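O-ureido-L-serine synthase (PDB 3X44) uses pyridoxal 5'-phosphate to add hydroxyurea to O-acetyl-L-serine, giving O-ureido-L-serine for D-cycloserine biosynthesis, and can also make L-cysteine from sulfide. Local coordinates at residues A91-G94 with E100-K103; R45-V50 with A79-A84; Y30-S35 with S158-D163. The protein carries 1 engineered substitution. One frame throughout, in Å; residues are numbered along the deposited sequence.

In the fold
All three contacts belong to one fold around the bound O-ureido-L-serine aldimine. Contact 1 comes closest: the side chain of R101 lies about 5 Å from the ligand, against about 9 Å for A47 in contact 2 and about 12 Å for K32 in contact 3. Contacts 2 and 3, with centres about 21 Å apart, are joined by R45, whose NE meets E34 OE2 at 2.7 Å and whose NH2 meets E159 OE1 at 3.0 Å, both salt bridges. Contacts 1 and 2 follow one another in the chain without touching, both nested inside the loop that contact 3 closes. Contacts 1 and 3 lie on opposite sides of the chain's centre, about 27 Å between centres.

Contact 1 (A91-G94 with E100-K103); sequences AVMG and ERRK
M93 reaches from strand 88-94 onto helix 99-107 and supplies the apolar part of the contact. Its CG is anti to the backbone N (chi1 -173°), which sends the chain out from the strand; the bend at chi3 (56°) then turns the methyl toward the root of R102. SD lies 4.0 Å from CB of R101, the two side chains crossing at about a right angle, while CE rests 3.7 Å from CG of R102. Flexible, unbranched methionine can follow the methylenes of two successive arginines.

The polar part runs through water. Water 1 donates to the carbonyl O of G94 at 3.0 Å and accepts from NE of R102 at 2.8 Å, sitting in the guanidinium plane at its edge. The side chain of R101 lies close to that of N73, a cofactor-binding residue.

Strand, helix and strand 111-115 form a beta-alpha-beta unit. Arginine serves it twice over: its aliphatic root packs on the methionine, whereas its guanidinium goes to polar partners beyond it, S71 O and the hydroxyls of S98 and Y297 for R101, water 1 and E308 O of the second subunit for R102.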
loop_
_atom_site.group_PDB
_atom_site.type_symbol
_atom_site.label_atom_id
_atom_site.label_comp_id
_atom_site.label_asym_id
_atom_site.label_seq_id
_atom_site.Cartn_x
_atom_site.Cartn_y
_atom_site.Cartn_z
ATOM N N ALA A 91 -4.026 26.171 21.609
ATOM C CA ALA A 91 -4.442 25.041 22.431
ATOM C C ALA A 91 -4.785 25.473 23.855
ATOM O O ALA A 91 -4.089 26.294 24.446
ATOM C CB ALA A 91 -3.345 23.988 22.463
ATOM N N VAL A 92 -5.874 24.920 24.382
ATOM C CA VAL A 92 -6.329 25.188 25.742
ATOM C C VAL A 92 -6.135 23.840 26.423
ATOM O O VAL A 92 -6.905 22.917 26.192
ATOM C CB VAL A 92 -7.822 25.563 25.778
ATOM C CG1 VAL A 92 -8.332 25.525 27.211
ATOM C CG2 VAL A 92 -8.023 26.947 25.179
ATOM N N MET A 93 -5.109 23.729 27.260
ATOM C CA MET A 93 -4.801 22.456 27.899
ATOM C C MET A 93 -4.561 22.495 29.402
ATOM O O MET A 93 -3.963 23.432 29.922
ATOM C CB MET A 93 -3.575 21.853 27.203
ATOM C CG MET A 93 -3.221 20.448 27.631
ATOM S SD MET A 93 -1.983 19.754 26.517
ATOM C CE MET A 93 -0.667 20.992 26.621
ATOM N N GLY A 94 -5.034 21.463 30.095
ATOM C CA GLY A 94 -4.839 21.388 31.533
ATOM C C GLY A 94 -3.353 21.429 31.819
ATOM O O GLY A 94 -2.563 20.891 31.045
ATOM N N GLU A 100 5.700 17.185 27.166
ATOM C CA GLU A 100 5.978 16.813 25.781
ATOM C C GLU A 100 4.855 17.360 24.896
ATOM O O GLU A 100 5.089 17.799 23.768
ATOM C CB GLU A 100 6.054 15.286 25.635
ATOM C CG GLU A 100 7.364 14.670 26.143
ATOM C CD GLU A 100 7.238 14.131 27.565
ATOM O OE1 GLU A 100 6.343 14.602 28.295
ATOM O OE2 GLU A 100 8.032 13.243 27.954
ATOM N N ARG A 101 3.634 17.322 25.422
ATOM C CA ARG A 101 2.471 17.832 24.705
ATOM C C ARG A 101 2.624 19.339 24.488
ATOM O O ARG A 101 2.367 19.844 23.395
ATOM C CB ARG A 101 1.198 17.561 25.503
ATOM C CG ARG A 101 0.677 16.140 25.410
ATOM C CD ARG A 101 -0.148 15.791 26.644
ATOM N NE ARG A 101 -1.055 14.683 26.371
ATOM C CZ ARG A 101 -0.693 13.404 26.385
ATOM N NH1 ARG A 101 0.563 13.072 26.663
ATOM N NH2 ARG A 101 -1.578 12.462 26.095
ATOM N N ARG A 102 3.031 20.060 25.530
ATOM C CA ARG A 102 3.219 21.504 25.400
ATOM C C ARG A 102 4.284 21.815 24.343
ATOM O O ARG A 102 4.119 22.709 23.512
ATOM C CB ARG A 102 3.674 22.126 26.723
ATOM C CG ARG A 102 2.654 22.109 27.854
ATOM C CD ARG A 102 3.322 22.640 29.111
ATOM N NE ARG A 102 2.579 22.322 30.324
ATOM C CZ ARG A 102 2.737 22.952 31.483
ATOM N NH1 ARG A 102 2.014 22.593 32.535
ATOM N NH2 ARG A 102 3.615 23.939 31.592
ATOM N N LYS A 103 5.380 21.070 24.384
ATOM C CA LYS A 103 6.470 21.301 23.455
ATOM C C LYS A 103 6.107 20.946 22.026
ATOM O O LYS A 103 6.507 21.641 21.087
ATOM C CB LYS A 103 7.706 20.512 23.891
ATOM C CG LYS A 103 8.471 21.167 25.033
ATOM C CD LYS A 103 9.709 20.369 25.402
ATOM C CE LYS A 103 10.466 21.027 26.544
ATOM N NZ LYS A 103 11.916 21.115 26.242
HETATM O O HOH W 1 0.391 20.640 30.527
#

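Contact 2 (R45-V50 with A79-A84); sequences RLALSV and AMVAAA
With CG1 anti to the backbone N (chi1 168°), V81 turns its other methyl, CG2, anti to its carbonyl carbon and across to A47 of helix 43-56. CG2 lies 3.8 Å from CB of A47, one methyl against another, and 4.0 Å from the backbone N of L48. The small alanine, which puts just one carbon between the helices, is consistent with this close approach; the CA atoms of L48 and V81 are 6.5 Å apart. Valine complements it, because its beta-branch offers a short, stiff apolar surface. The leucine contributes mainly through its backbone, its CB pointing to one side of the approach.

This is helix-to-helix packing within the pyridoxal-phosphate fold, between two helices that each begin near the cofactor. Helix 43-56 starts at the engineered A43, the position that carries the cofactor-binding lysine in the natural enzyme, and helix 73-85 starts at N73, a cofactor-binding residue. A77 and L78 of the second helix add to the cover over A47, and V51 packs on V81 from the first. L48 touches Y151 of helix 147-164, and on the second helix M80 packs on G259 of the second subunit.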
loop_
_atom_site.group_PDB
_atom_site.type_symbol
_atom_site.label_atom_id
_atom_site.label_comp_id
_atom_site.label_asym_id
_atom_site.label_seq_id
_atom_site.Cartn_x
_atom_site.Cartn_y
_atom_site.Cartn_z
ATOM N N ARG A 45 -6.602 12.015 12.754
ATOM C CA ARG A 45 -7.817 11.758 11.990
ATOM C C ARG A 45 -8.893 12.804 12.260
ATOM O O ARG A 45 -9.583 13.252 11.347
ATOM C CB ARG A 45 -8.359 10.365 12.311
ATOM C CG ARG A 45 -7.427 9.221 11.922
ATOM C CD ARG A 45 -7.886 7.913 12.554
ATOM N NE ARG A 45 -6.926 6.828 12.370
ATOM C CZ ARG A 45 -6.953 5.970 11.353
ATOM N NH1 ARG A 45 -7.895 6.072 10.425
ATOM N NH2 ARG A 45 -6.040 5.005 11.271
ATOM N N LEU A 46 -9.029 13.184 13.522
ATOM C CA LEU A 46 -10.010 14.174 13.922
ATOM C C LEU A 46 -9.597 15.560 13.428
ATOM O O LEU A 46 -10.406 16.289 12.856
ATOM C CB LEU A 46 -10.138 14.174 15.447
ATOM C CG LEU A 46 -11.047 15.187 16.143
ATOM C CD1 LEU A 46 -11.437 14.637 17.507
ATOM C CD2 LEU A 46 -10.331 16.519 16.303
ATOM N N ALA A 47 -8.331 15.912 13.646
ATOM C CA ALA A 47 -7.820 17.216 13.244
ATOM C C ALA A 47 -8.043 17.509 11.768
ATOM O O ALA A 47 -8.505 18.589 11.410
ATOM C CB ALA A 47 -6.341 17.320 13.582
ATOM N N LEU A 48 -7.702 16.547 10.919
ATOM C CA LEU A 48 -7.868 16.699 9.479
ATOM C C LEU A 48 -9.349 16.795 9.123
ATOM O O LEU A 48 -9.764 17.653 8.339
ATOM C CB LEU A 48 -7.249 15.501 8.752
ATOM C CG LEU A 48 -7.403 15.471 7.232
ATOM C CD1 LEU A 48 -6.587 16.596 6.617
ATOM C CD2 LEU A 48 -6.953 14.124 6.699
ATOM N N SER A 49 -10.142 15.909 9.715
ATOM C CA SER A 49 -11.563 15.868 9.444
ATOM C C SER A 49 -12.297 17.153 9.773
ATOM O O SER A 49 -13.045 17.668 8.947
ATOM C CB SER A 49 -12.218 14.719 10.201
ATOM O OG SER A 49 -13.566 14.584 9.790
ATOM N N VAL A 50 -12.090 17.661 10.983
ATOM C CA VAL A 50 -12.751 18.881 11.419
ATOM C C VAL A 50 -12.362 20.072 10.544
ATOM O O VAL A 50 -13.210 20.888 10.175
ATOM C CB VAL A 50 -12.413 19.195 12.895
ATOM C CG1 VAL A 50 -13.001 20.540 13.286
ATOM C CG2 VAL A 50 -12.959 18.084 13.805
ATOM N N ALA A 79 -2.388 21.513 15.523
ATOM C CA ALA A 79 -1.233 22.375 15.313
ATOM C C ALA A 79 -0.566 21.968 14.008
ATOM O O ALA A 79 -0.253 22.812 13.166
ATOM C CB ALA A 79 -0.253 22.237 16.469
ATOM N N MET A 80 -0.366 20.662 13.845
ATOM C CA MET A 80 0.258 20.112 12.645
ATOM C C MET A 80 -0.538 20.409 11.372
ATOM O O MET A 80 0.036 20.782 10.347
ATOM C CB MET A 80 0.431 18.603 12.796
ATOM C CG MET A 80 1.254 17.966 11.696
ATOM S SD MET A 80 1.022 16.197 11.600
ATOM C CE MET A 80 -0.766 16.032 11.557
ATOM N N VAL A 81 -1.854 20.222 11.430
ATOM C CA VAL A 81 -2.702 20.495 10.276
ATOM C C VAL A 81 -2.657 21.997 9.974
ATOM O O VAL A 81 -2.554 22.412 8.819
ATOM C CB VAL A 81 -4.172 20.078 10.539
ATOM C CG1 VAL A 81 -5.074 20.642 9.455
ATOM C CG2 VAL A 81 -4.290 18.554 10.588
ATOM N N ALA A 82 -2.720 22.806 11.022
ATOM C CA ALA A 82 -2.691 24.256 10.861
ATOM C C ALA A 82 -1.383 24.690 10.196
ATOM O O ALA A 82 -1.390 25.497 9.263
ATOM C CB ALA A 82 -2.853 24.932 12.218
ATOM N N ALA A 83 -0.266 24.139 10.666
ATOM C CA ALA A 83 1.037 24.479 10.109
ATOM C C ALA A 83 1.122 24.065 8.643
ATOM O O ALA A 83 1.722 24.753 7.828
ATOM C CB ALA A 83 2.154 23.805 10.913
ATOM N N ALA A 84 0.504 22.944 8.306
ATOM C CA ALA A 84 0.540 22.464 6.931
ATOM C C ALA A 84 -0.421 23.202 6.004
ATOM O O ALA A 84 -0.099 23.470 4.842
ATOM C CB ALA A 84 0.236 20.973 6.897
#

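Contact 3 (Y30-S35 with S158-D163); sequences YVKVES and SEILAD
Strand 28-33 passes beside helix 147-164 with the CA atoms of K32 and I160 8.4 Å apart, a gap that side chains must bridge. K32 does most of this. Its CG is anti to the backbone N (chi1 -161°), and after bends at chi2 and chi4 the ammonium group arrives at the carboxylate of E159. NZ donates to OE1 at 2.7 Å in a salt bridge that uses the anti lone pair of that oxygen, the one away from OE2; the two side chains cross at about a right angle. On the way the lysine's aliphatic part crosses the isoleucine obliquely, with CD 3.7 Å from CG1 of I160. Lysine fits here because it joins a long apolar stem to a charge, and isoleucine because it gives the stem an apolar neighbour.

NZ also donates to water 2 at 3.0 Å and to the hydroxyl of T14. OE1 of E159 also accepts a hydrogen bond from the backbone N of T14, while OE2 accepts from the N of R13. With R45 as the second cation, two positive charges and backbone amides around one carboxylate would be expected to stabilise its negative charge, and the many bonds fix its orientation.

The arrangement is that of a helix covering one face of a mixed beta-sheet, as in the alpha/beta architecture of fold type II pyridoxal-phosphate enzymes, here with a largely buried ion-pair network at the seam.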
loop_
_atom_site.group_PDB
_atom_site.type_symbol
_atom_site.label_atom_id
_atom_site.label_comp_id
_atom_site.label_asym_id
_atom_site.label_seq_id
_atom_site.Cartn_x
_atom_site.Cartn_y
_atom_site.Cartn_z
ATOM N N TYR A 30 -4.487 -8.534 18.550
ATOM C CA TYR A 30 -3.938 -7.649 17.536
ATOM C C TYR A 30 -4.064 -6.225 18.053
ATOM O O TYR A 30 -4.914 -5.949 18.894
ATOM C CB TYR A 30 -4.711 -7.806 16.228
ATOM C CG TYR A 30 -4.435 -9.102 15.489
ATOM C CD1 TYR A 30 -5.212 -10.237 15.719
ATOM C CD2 TYR A 30 -3.416 -9.181 14.533
ATOM C CE1 TYR A 30 -4.988 -11.418 15.013
ATOM C CE2 TYR A 30 -3.188 -10.365 13.822
ATOM C CZ TYR A 30 -3.978 -11.473 14.067
ATOM O OH TYR A 30 -3.772 -12.631 13.356
ATOM N N VAL A 31 -3.217 -5.327 17.563
ATOM C CA VAL A 31 -3.249 -3.937 18.000
ATOM C C VAL A 31 -3.135 -2.952 16.833
ATOM O O VAL A 31 -2.356 -3.172 15.901
ATOM C CB VAL A 31 -2.103 -3.647 19.026
ATOM C CG1 VAL A 31 -2.363 -4.398 20.318
ATOM C CG2 VAL A 31 -0.746 -4.058 18.453
ATOM N N LYS A 32 -3.939 -1.886 16.872
ATOM C CA LYS A 32 -3.903 -0.847 15.839
ATOM C C LYS A 32 -2.938 0.215 16.340
ATOM O O LYS A 32 -3.171 0.853 17.375
ATOM C CB LYS A 32 -5.296 -0.236 15.616
ATOM C CG LYS A 32 -5.453 0.508 14.279
ATOM C CD LYS A 32 -6.859 0.351 13.682
ATOM C CE LYS A 32 -7.032 1.144 12.381
ATOM N NZ LYS A 32 -6.028 0.795 11.312
ATOM N N VAL A 33 -1.846 0.389 15.605
ATOM C CA VAL A 33 -0.794 1.327 15.963
ATOM C C VAL A 33 -0.944 2.701 15.320
ATOM O O VAL A 33 -0.365 2.979 14.271
ATOM C CB VAL A 33 0.579 0.736 15.584
ATOM C CG1 VAL A 33 1.691 1.449 16.348
ATOM C CG2 VAL A 33 0.584 -0.746 15.889
ATOM N N GLU A 34 -1.708 3.564 15.983
ATOM C CA GLU A 34 -1.972 4.919 15.505
ATOM C C GLU A 34 -0.766 5.862 15.582
ATOM O O GLU A 34 -0.828 6.992 15.107
ATOM C CB GLU A 34 -3.145 5.510 16.292
ATOM C CG GLU A 34 -4.458 4.770 16.059
ATOM C CD GLU A 34 -4.929 4.863 14.623
ATOM O OE1 GLU A 34 -5.273 3.816 14.033
ATOM O OE2 GLU A 34 -4.956 5.989 14.083
ATOM N N SER A 35 0.326 5.395 16.179
ATOM C CA SER A 35 1.530 6.209 16.289
ATOM C C SER A 35 2.100 6.441 14.893
ATOM O O SER A 35 2.859 7.379 14.672
ATOM C CB SER A 35 2.573 5.501 17.162
ATOM O OG SER A 35 2.877 4.227 16.634
ATOM N N SER A 158 -12.955 1.326 8.352
ATOM C CA SER A 158 -12.746 0.689 7.051
ATOM C C SER A 158 -11.456 -0.119 7.013
ATOM O O SER A 158 -11.392 -1.167 6.368
ATOM C CB SER A 158 -12.723 1.738 5.932
ATOM O OG SER A 158 -14.014 2.289 5.718
ATOM N N GLU A 159 -10.428 0.384 7.686
ATOM C CA GLU A 159 -9.132 -0.293 7.736
ATOM C C GLU A 159 -9.262 -1.571 8.565
ATOM O O GLU A 159 -8.715 -2.620 8.211
ATOM C CB GLU A 159 -8.082 0.627 8.375
ATOM C CG GLU A 159 -7.788 1.885 7.571
ATOM C CD GLU A 159 -7.219 3.002 8.423
ATOM O OE1 GLU A 159 -6.523 2.701 9.416
ATOM O OE2 GLU A 159 -7.470 4.178 8.096
ATOM N N ILE A 160 -9.991 -1.468 9.673
ATOM C CA ILE A 160 -10.202 -2.606 10.560
ATOM C C ILE A 160 -10.987 -3.705 9.842
ATOM O O ILE A 160 -10.583 -4.864 9.840
ATOM C CB ILE A 160 -10.958 -2.172 11.843
ATOM C CG1 ILE A 160 -10.018 -1.363 12.746
ATOM C CG2 ILE A 160 -11.502 -3.405 12.586
ATOM C CD1 ILE A 160 -10.710 -0.654 13.924
ATOM N N LEU A 161 -12.103 -3.335 9.219
ATOM C CA LEU A 161 -12.932 -4.304 8.514
ATOM C C LEU A 161 -12.226 -4.946 7.326
ATOM O O LEU A 161 -12.394 -6.143 7.074
ATOM C CB LEU A 161 -14.229 -3.649 8.049
ATOM C CG LEU A 161 -15.221 -3.323 9.170
ATOM C CD1 LEU A 161 -16.278 -2.349 8.656
ATOM C CD2 LEU A 161 -15.866 -4.618 9.666
ATOM N N ALA A 162 -11.440 -4.153 6.601
ATOM C CA ALA A 162 -10.707 -4.665 5.446
ATOM C C ALA A 162 -9.668 -5.687 5.891
ATOM O O ALA A 162 -9.528 -6.749 5.285
ATOM C CB ALA A 162 -10.015 -3.518 4.700
ATOM N N ASP A 163 -8.945 -5.364 6.958
ATOM C CA ASP A 163 -7.913 -6.255 7.473
ATOM C C ASP A 163 -8.473 -7.570 8.007
ATOM O O ASP A 163 -7.834 -8.616 7.890
ATOM C CB ASP A 163 -7.123 -5.561 8.583
ATOM C CG ASP A 163 -6.007 -4.688 8.048
ATOM O OD1 ASP A 163 -5.725 -4.737 6.836
ATOM O OD2 ASP A 163 -5.408 -3.951 8.849
HETATM O O HOH W 2 -5.669 -1.491 9.393
#